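Local atomic coordinates of cell divisionFtsK/SpoIIIE (Thermomonospora curvata, PDB entry 4NH0), a protein that forms the cytoplasmic ATPase motor of a type VII (ESX) secretion system, which exports proteins such as EsxA and EsxB, and might act as its translocase subunit. Residues 1046-1051 with 1077-1082; 950-955 with 1103-1108; 1056-1061 with 1088-1093. All blocks are in the same frame, centred on the assembly; numbering follows the deposited sequence.

In the fold
All three contacts lie in the third FtsK domain, at successive distances from its nucleotide. Contact 2 (950-955 with 1103-1108) is at the ATP itself: a phosphate-binding loop rich in polar bonds leans on a strand end through two sulfur-bearing side chains. Contact 1 (1046-1051 with 1077-1082) touches it, the centres about 11 Å apart, and both reach the same sheet; it is buried and held mainly by hydrogen bonds to and from backbone atoms. Contact 3 (1056-1061 with 1088-1093), away from the annotated sites, has a buried apolar part and a more exposed edge at Arg1058, with no hydrogen bond across it. Tyr1047 of contact 1 bridges to helix 1090-1097 of contact 3.

Contact 1 (1046-1051 with 1077-1082); sequences DYEMVA and ARSMGG
Two hydrogen bonds tie the turn at Tyr1047 and Glu1048 to the strand end at Ala1077 to Ser1079. The amide of Tyr1047 donates to Ala1077 O (N to O 2.8 Å). The second bond runs the other way: Ser1079 N donates to Glu1048 OE1 over 3.0 Å, with an N-H...O angle of 162°, reaching that oxygen from above the carboxylate plane. Glu1048 CG is wedged between its own backbone N and carbonyl carbon (chi1 75°), and the bend at chi2 brings CD back beside Ser1079.

Packing accompanies these bonds. Glu1048 CD lies 3.4 Å from Ser1079 CB, while Glu1048 CB sits over the centre of one face of the Arg1078 guanidinium, 3.8 Å above its plane. The Glu1048 carboxylate and this cation are close enough for a favourable electrostatic influence to be likely, although OE1 and NE are 5.3 Å apart and form no salt bridge. Tyr1047 CB meets Arg1078 CB at 4.0 Å; beyond it, Arg1078 CD lies at the edge of the phenol ring, near its plane, and ring and guanidinium planes are inclined by 55°.

The arginine is itself fixed from within its own segment. Extended from CG to NE, it presents NH1 and NH2 end-on to a single acceptor, Gly1081 O, which lies in the guanidinium plane, at 3.1 Å from NH1. The loop 1079-1081 thereby curls round the edge of the guanidinium, which the two bonds hold in line with Gly1081 O.

Asp1046, whose OD2 is hydrogen-bonded to Ser982, lies beside the ATP and its magnesium. The contact thus joins the ends of parallel strands 1039-1045 and 1072-1078, with strand 944-947 next in the sheet and Tyr1047 reaching Ile1091 and Ile1092 of helix 1090-1097.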
# COMPACT_ATOMS: atom_id res chain seq x y z
N ASP A 1046 -54.57 -0.37 -3.58
CA ASP A 1046 -54.69 -0.82 -4.97
C ASP A 1046 -55.41 0.22 -5.82
O ASP A 1046 -56.50 -0.03 -6.33
CB ASP A 1046 -55.43 -2.16 -5.03
CG ASP A 1046 -54.68 -3.27 -4.31
OD1 ASP A 1046 -53.46 -3.40 -4.52
OD2 ASP A 1046 -55.32 -4.00 -3.52
N TYR A 1047 -54.78 1.38 -5.97
CA TYR A 1047 -55.39 2.50 -6.69
C TYR A 1047 -55.52 2.23 -8.19
O TYR A 1047 -56.36 2.82 -8.85
CB TYR A 1047 -54.57 3.77 -6.46
CG TYR A 1047 -55.13 5.00 -7.13
CD1 TYR A 1047 -56.19 5.70 -6.58
CD2 TYR A 1047 -54.58 5.48 -8.32
CE1 TYR A 1047 -56.70 6.83 -7.19
CE2 TYR A 1047 -55.09 6.60 -8.94
CZ TYR A 1047 -56.15 7.27 -8.37
OH TYR A 1047 -56.65 8.40 -8.98
N GLU A 1048 -54.68 1.34 -8.71
CA GLU A 1048 -54.71 1.02 -10.13
C GLU A 1048 -56.00 0.29 -10.50
O GLU A 1048 -56.42 0.31 -11.66
CB GLU A 1048 -53.49 0.19 -10.53
CG GLU A 1048 -53.54 -1.27 -10.09
CD GLU A 1048 -53.18 -1.47 -8.64
OE1 GLU A 1048 -52.94 -0.46 -7.94
OE2 GLU A 1048 -53.12 -2.63 -8.20
N MET A 1049 -56.62 -0.34 -9.51
CA MET A 1049 -57.85 -1.10 -9.74
C MET A 1049 -59.08 -0.23 -9.51
O MET A 1049 -60.20 -0.64 -9.81
CB MET A 1049 -57.89 -2.32 -8.82
CG MET A 1049 -56.85 -3.38 -9.15
SD MET A 1049 -56.55 -4.50 -7.78
CE MET A 1049 -58.22 -5.02 -7.39
N VAL A 1050 -58.87 0.97 -8.97
CA VAL A 1050 -59.97 1.89 -8.72
C VAL A 1050 -59.91 3.06 -9.70
O VAL A 1050 -60.83 3.88 -9.78
CB VAL A 1050 -59.95 2.42 -7.26
CG1 VAL A 1050 -58.93 3.53 -7.11
CG2 VAL A 1050 -61.33 2.90 -6.84
N ALA A 1051 -58.82 3.13 -10.46
CA ALA A 1051 -58.63 4.19 -11.44
C ALA A 1051 -59.05 3.72 -12.83
O ALA A 1051 -58.28 3.81 -13.79
CB ALA A 1051 -57.19 4.66 -11.45
N ALA A 1077 -52.06 3.83 -2.24
CA ALA A 1077 -51.08 2.86 -2.72
C ALA A 1077 -51.44 2.39 -4.12
O ALA A 1077 -52.60 2.07 -4.40
CB ALA A 1077 -51.00 1.68 -1.78
N ARG A 1078 -50.46 2.36 -5.01
CA ARG A 1078 -50.69 1.94 -6.38
C ARG A 1078 -49.63 0.95 -6.85
O ARG A 1078 -48.47 1.05 -6.46
CB ARG A 1078 -50.73 3.15 -7.32
CG ARG A 1078 -51.21 2.82 -8.72
CD ARG A 1078 -51.04 3.99 -9.67
NE ARG A 1078 -51.51 3.65 -11.01
CZ ARG A 1078 -50.92 2.77 -11.81
NH1 ARG A 1078 -49.82 2.14 -11.41
NH2 ARG A 1078 -51.41 2.52 -13.01
N SER A 1079 -50.03 0.01 -7.70
CA SER A 1079 -49.10 -0.95 -8.27
C SER A 1079 -48.08 -0.26 -9.17
O SER A 1079 -48.20 0.93 -9.46
CB SER A 1079 -49.84 -2.02 -9.06
OG SER A 1079 -48.94 -2.97 -9.62
N MET A 1080 -47.08 -1.01 -9.61
CA MET A 1080 -45.99 -0.45 -10.39
C MET A 1080 -46.34 -0.32 -11.86
O MET A 1080 -45.89 0.62 -12.53
CB MET A 1080 -44.74 -1.31 -10.23
CG MET A 1080 -43.48 -0.65 -10.74
SD MET A 1080 -43.24 0.95 -9.96
CE MET A 1080 -42.07 1.68 -11.09
N GLY A 1081 -47.14 -1.25 -12.37
CA GLY A 1081 -47.49 -1.29 -13.78
C GLY A 1081 -48.21 -0.05 -14.28
O GLY A 1081 -49.29 0.29 -13.80
N GLY A 1082 -47.61 0.62 -15.25
CA GLY A 1082 -48.21 1.79 -15.87
C GLY A 1082 -48.34 2.97 -14.93
O GLY A 1082 -49.13 3.88 -15.17

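Contact 2 (950-955 with 1103-1108); sequences TECGKS and LVMSGN. With MG (magnesium ion), chain E; ATP (adenosine-5'-triphosphate), chain F.
Cys952 and Met1105 carry the apolar side of this contact, with Cys952 SG 3.5 Å from Met1105 SD. Cys952 SG stands between its own backbone N and carbonyl carbon (chi1 69°), while the Met1105 chain, extended beyond CG, brings its SD to the cysteine and its CE to 3.8 Å from Gly953 O. Cys952 CB also approaches Ser1106 CB. The hydroxyl of Ser1106 is engaged with Asp949 and the amide of Leu1123.

Hydrogen bonds face the nucleotide instead. Glu951 N donates to ATP O3B (2.9 Å) and also reaches O2G. The beta-phosphate oxygen O2B is gripped by Lys954 N (2.7 Å) and Lys954 NZ (2.6 Å), with weak bonds from Gly953 N and Ser955 N. Bends at chi3 and chi4 fold the lysine chain back, and NZ also bonds O3B, the beta-gamma bridging oxygen. An alanine in place of Lys954 would probably leave the negative charge around O2B and O3B without its nearby cation and open a gap beside the phosphates.

Metal coordination completes the site: Ser955 OG binds magnesium at 2.2 Å, joined by ATP O3G and O1B and two waters. The same hydroxyl is hydrogen-bonded to Asp1045. At Gly953, the N-cap of helix 954-968, a side chain would be crowded by the adenine N7 and by the preceding carbonyl.

Strand, loop and helix here form the Walker A P-loop of an FtsK-type ATPase, backed by the end of the neighbouring parallel strand 1102-1104.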
# COMPACT_ATOMS: atom_id res chain seq x y z
N THR A 950 -45.87 -5.94 -7.35
CA THR A 950 -46.63 -6.96 -6.64
C THR A 950 -45.81 -7.59 -5.52
O THR A 950 -44.65 -7.94 -5.72
CB THR A 950 -47.11 -8.07 -7.59
OG1 THR A 950 -45.99 -8.62 -8.30
CG2 THR A 950 -48.11 -7.52 -8.60
N GLU A 951 -46.43 -7.71 -4.35
CA GLU A 951 -45.79 -8.28 -3.17
C GLU A 951 -44.48 -7.57 -2.82
O GLU A 951 -43.41 -8.18 -2.83
CB GLU A 951 -45.53 -9.78 -3.36
CG GLU A 951 -46.79 -10.60 -3.56
CD GLU A 951 -46.51 -12.09 -3.57
OE1 GLU A 951 -45.45 -12.49 -3.06
OE2 GLU A 951 -47.36 -12.85 -4.08
N CYS A 952 -44.57 -6.28 -2.51
CA CYS A 952 -43.41 -5.51 -2.11
C CYS A 952 -43.59 -4.98 -0.69
O CYS A 952 -42.61 -4.81 0.04
CB CYS A 952 -43.16 -4.36 -3.08
SG CYS A 952 -44.40 -3.05 -3.01
N GLY A 953 -44.83 -4.72 -0.32
CA GLY A 953 -45.14 -4.26 1.02
C GLY A 953 -46.09 -3.08 1.07
O GLY A 953 -46.07 -2.30 2.02
N LYS A 954 -46.92 -2.94 0.03
CA LYS A 954 -47.87 -1.83 -0.04
C LYS A 954 -48.94 -1.95 1.04
O LYS A 954 -49.06 -1.08 1.90
CB LYS A 954 -48.52 -1.76 -1.42
CG LYS A 954 -47.58 -1.40 -2.55
CD LYS A 954 -48.21 -1.68 -3.91
CE LYS A 954 -47.92 -3.10 -4.36
NZ LYS A 954 -48.90 -4.09 -3.82
N SER A 955 -49.70 -3.03 1.00
CA SER A 955 -50.80 -3.25 1.94
C SER A 955 -50.34 -3.23 3.39
O SER A 955 -51.04 -2.73 4.27
CB SER A 955 -51.50 -4.57 1.64
OG SER A 955 -51.96 -4.62 0.30
N LEU A 1103 -43.33 7.45 -1.33
CA LEU A 1103 -42.43 6.31 -1.23
C LEU A 1103 -42.43 5.51 -2.53
O LEU A 1103 -43.48 5.12 -3.03
CB LEU A 1103 -42.83 5.41 -0.06
CG LEU A 1103 -41.96 4.17 0.15
CD1 LEU A 1103 -40.51 4.58 0.31
CD2 LEU A 1103 -42.42 3.39 1.36
N VAL A 1104 -41.24 5.27 -3.06
CA VAL A 1104 -41.09 4.46 -4.26
C VAL A 1104 -40.38 3.16 -3.92
O VAL A 1104 -39.18 3.16 -3.63
CB VAL A 1104 -40.30 5.21 -5.36
CG1 VAL A 1104 -40.10 4.31 -6.57
CG2 VAL A 1104 -41.03 6.48 -5.75
N MET A 1105 -41.12 2.06 -3.96
CA MET A 1105 -40.57 0.76 -3.58
C MET A 1105 -39.99 0.02 -4.78
O MET A 1105 -39.46 0.63 -5.71
CB MET A 1105 -41.64 -0.08 -2.90
CG MET A 1105 -42.04 0.43 -1.52
SD MET A 1105 -43.42 -0.47 -0.81
CE MET A 1105 -43.17 -0.15 0.93
N SER A 1106 -40.09 -1.31 -4.74
CA SER A 1106 -39.56 -2.15 -5.81
C SER A 1106 -40.33 -1.94 -7.11
O SER A 1106 -41.55 -1.84 -7.11
CB SER A 1106 -39.60 -3.62 -5.40
OG SER A 1106 -39.08 -4.45 -6.41
N GLY A 1107 -39.60 -1.90 -8.22
CA GLY A 1107 -40.21 -1.73 -9.52
C GLY A 1107 -39.21 -1.87 -10.65
O GLY A 1107 -38.19 -2.56 -10.51
N ASN A 1108 -39.50 -1.24 -11.78
CA ASN A 1108 -38.57 -1.22 -12.90
C ASN A 1108 -38.44 0.17 -13.49
O ASN A 1108 -39.27 1.05 -13.24
CB ASN A 1108 -39.00 -2.22 -13.97
CG ASN A 1108 -40.37 -1.92 -14.53
OD1 ASN A 1108 -41.21 -1.33 -13.86
ND2 ASN A 1108 -40.59 -2.33 -15.78
MG MG E . -51.53 -5.40 -1.75
PG ATP F . -50.07 -7.38 -3.43
O1G ATP F . -50.64 -8.35 -2.43
O2G ATP F . -49.62 -8.01 -4.72
O3G ATP F . -50.87 -6.12 -3.59
PB ATP F . -48.73 -6.16 -1.31
O1B ATP F . -50.11 -6.26 -0.72
O2B ATP F . -48.08 -4.81 -1.46
O3B ATP F . -48.70 -6.88 -2.74
PA ATP F . -47.99 -7.21 1.16
O1A ATP F . -47.79 -5.87 1.81
O2A ATP F . -49.31 -7.93 1.34
O3A ATP F . -47.72 -7.04 -0.42
O5' ATP F . -46.80 -8.18 1.61
C5' ATP F . -46.45 -9.32 0.83
C4' ATP F . -45.28 -10.02 1.51
O4' ATP F . -44.25 -9.06 1.75
C3' ATP F . -45.70 -10.58 2.86
O3' ATP F . -45.58 -12.01 2.84
C2' ATP F . -44.73 -10.01 3.87
O2' ATP F . -44.04 -11.06 4.54
C1' ATP F . -43.75 -9.16 3.08
N9 ATP F . -43.65 -7.80 3.68
C8 ATP F . -44.62 -6.87 3.66
N7 ATP F . -44.22 -5.73 4.29
C5 ATP F . -42.97 -5.94 4.73
C6 ATP F . -41.96 -5.15 5.47
N6 ATP F . -42.22 -3.88 5.88
N1 ATP F . -40.77 -5.73 5.72
C2 ATP F . -40.50 -6.98 5.32
N3 ATP F . -41.37 -7.76 4.65
C4 ATP F . -42.60 -7.30 4.32
O HOH W 1 -52.00 -3.46 -1.60
O HOH W 2 -52.74 -6.55 -0.63

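Contact 3 (1056-1061 with 1088-1093); sequences PLRPLA and YEPIIQ
The beginning of helix 1090-1097 packs against the loop that follows strand 1039-1045, and Ile1091 has the largest share of the contact. Its CD1 lies 3.7 Å from Ala1061 CB and as far from Ala1061 CA. Ile1091 CG1 is anti to the carbonyl carbon (chi1 -70°), and from there CD1 reaches over the Leu1057 carbonyl, 3.3 Å from its O. That oxygen also accepts the amide of Leu1060, in the turn that opens the 3-10 segment 1058-1060. Leu1057 CB adds an apolar contact with Ile1091 CG1 at 4.3 Å.

In this P-loop NTPase domain both elements sit over the core sheet: Leu1057 and Leu1060 rest on Leu1042 of strand 1039-1045, and Ile1091 on Ile1076 of strand 1072-1078. Leu1060 also meets Val1008 and Ile1011 of helix 1001-1017.

Toward the more exposed side, Arg1058 and Pro1090 cross at about a right angle. The arginine chain bends at chi2 (55°), and its NE comes 3.6 Å from Pro1090 CG. Pro1090 CB lies over one guanidinium face, 3.8 Å above the plane and offset toward the rim; the same carbon also approaches Ala1061 CB at 4.2 Å.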
# COMPACT_ATOMS: atom_id res chain seq x y z
N PRO A 1056 -64.05 6.55 -9.24
CA PRO A 1056 -64.87 7.08 -8.15
C PRO A 1056 -64.20 8.22 -7.39
O PRO A 1056 -64.90 9.05 -6.80
CB PRO A 1056 -65.06 5.86 -7.24
CG PRO A 1056 -64.81 4.68 -8.11
CD PRO A 1056 -63.75 5.12 -9.06
N LEU A 1057 -62.87 8.26 -7.39
CA LEU A 1057 -62.13 9.26 -6.64
C LEU A 1057 -62.05 10.60 -7.36
O LEU A 1057 -61.64 11.60 -6.79
CB LEU A 1057 -60.71 8.76 -6.33
CG LEU A 1057 -60.53 7.74 -5.20
CD1 LEU A 1057 -61.25 8.20 -3.95
CD2 LEU A 1057 -60.98 6.35 -5.62
N ARG A 1058 -62.43 10.60 -8.63
CA ARG A 1058 -62.33 11.78 -9.49
C ARG A 1058 -62.95 13.07 -8.94
O ARG A 1058 -62.33 14.13 -9.05
CB ARG A 1058 -62.93 11.47 -10.87
CG ARG A 1058 -62.83 12.61 -11.87
CD ARG A 1058 -61.39 13.07 -12.04
NE ARG A 1058 -61.28 14.16 -13.00
CZ ARG A 1058 -61.51 15.44 -12.72
NH1 ARG A 1058 -61.86 15.80 -11.49
NH2 ARG A 1058 -61.39 16.36 -13.66
N PRO A 1059 -64.16 13.01 -8.35
CA PRO A 1059 -64.76 14.27 -7.88
C PRO A 1059 -63.94 15.00 -6.81
O PRO A 1059 -64.04 16.23 -6.70
CB PRO A 1059 -66.10 13.82 -7.29
CG PRO A 1059 -66.43 12.58 -8.02
CD PRO A 1059 -65.12 11.90 -8.24
N LEU A 1060 -63.13 14.27 -6.05
CA LEU A 1060 -62.38 14.87 -4.94
C LEU A 1060 -61.12 15.59 -5.40
O LEU A 1060 -60.42 16.21 -4.59
CB LEU A 1060 -62.02 13.79 -3.92
CG LEU A 1060 -63.19 13.11 -3.21
CD1 LEU A 1060 -62.69 11.96 -2.35
CD2 LEU A 1060 -63.96 14.12 -2.37
N ALA A 1061 -60.83 15.52 -6.70
CA ALA A 1061 -59.59 16.07 -7.25
C ALA A 1061 -59.49 17.58 -7.07
O ALA A 1061 -58.39 18.13 -6.98
CB ALA A 1061 -59.47 15.70 -8.72
N TYR A 1088 -50.21 11.51 -14.64
CA TYR A 1088 -50.94 12.60 -15.28
C TYR A 1088 -52.42 12.56 -14.94
O TYR A 1088 -53.19 13.42 -15.39
CB TYR A 1088 -50.73 12.54 -16.79
CG TYR A 1088 -49.28 12.59 -17.21
CD1 TYR A 1088 -48.55 13.77 -17.12
CD2 TYR A 1088 -48.63 11.46 -17.68
CE1 TYR A 1088 -47.22 13.82 -17.49
CE2 TYR A 1088 -47.30 11.50 -18.06
CZ TYR A 1088 -46.60 12.69 -17.96
OH TYR A 1088 -45.28 12.74 -18.34
N GLU A 1089 -52.83 11.57 -14.16
CA GLU A 1089 -54.21 11.48 -13.69
C GLU A 1089 -54.49 12.61 -12.70
O GLU A 1089 -53.65 12.91 -11.85
CB GLU A 1089 -54.47 10.12 -13.04
CG GLU A 1089 -54.15 8.94 -13.94
CD GLU A 1089 -54.25 7.62 -13.21
OE1 GLU A 1089 -54.53 7.63 -11.99
OE2 GLU A 1089 -54.05 6.57 -13.86
N PRO A 1090 -55.68 13.23 -12.80
CA PRO A 1090 -56.08 14.40 -12.01
C PRO A 1090 -55.78 14.28 -10.52
O PRO A 1090 -55.27 15.22 -9.92
CB PRO A 1090 -57.59 14.48 -12.25
CG PRO A 1090 -57.77 13.88 -13.60
CD PRO A 1090 -56.76 12.78 -13.70
N ILE A 1091 -56.09 13.13 -9.93
CA ILE A 1091 -55.83 12.89 -8.51
C ILE A 1091 -54.34 12.90 -8.21
O ILE A 1091 -53.86 13.72 -7.43
CB ILE A 1091 -56.43 11.55 -8.04
CG1 ILE A 1091 -57.96 11.63 -8.02
CG2 ILE A 1091 -55.92 11.20 -6.66
CD1 ILE A 1091 -58.50 12.57 -6.97
N ILE A 1092 -53.61 11.98 -8.84
CA ILE A 1092 -52.19 11.81 -8.57
C ILE A 1092 -51.36 13.01 -9.01
O ILE A 1092 -50.43 13.41 -8.31
CB ILE A 1092 -51.65 10.53 -9.26
CG1 ILE A 1092 -52.34 9.30 -8.68
CG2 ILE A 1092 -50.15 10.42 -9.09
CD1 ILE A 1092 -51.74 7.99 -9.16
N GLN A 1093 -51.70 13.60 -10.15
CA GLN A 1093 -50.91 14.70 -10.70
C GLN A 1093 -50.93 15.92 -9.78
O GLN A 1093 -50.00 16.72 -9.78
CB GLN A 1093 -51.41 15.08 -12.10
CG GLN A 1093 -52.67 15.94 -12.13
CD GLN A 1093 -52.36 17.43 -12.20
OE1 GLN A 1093 -51.20 17.83 -12.34
NE2 GLN A 1093 -53.39 18.25 -12.09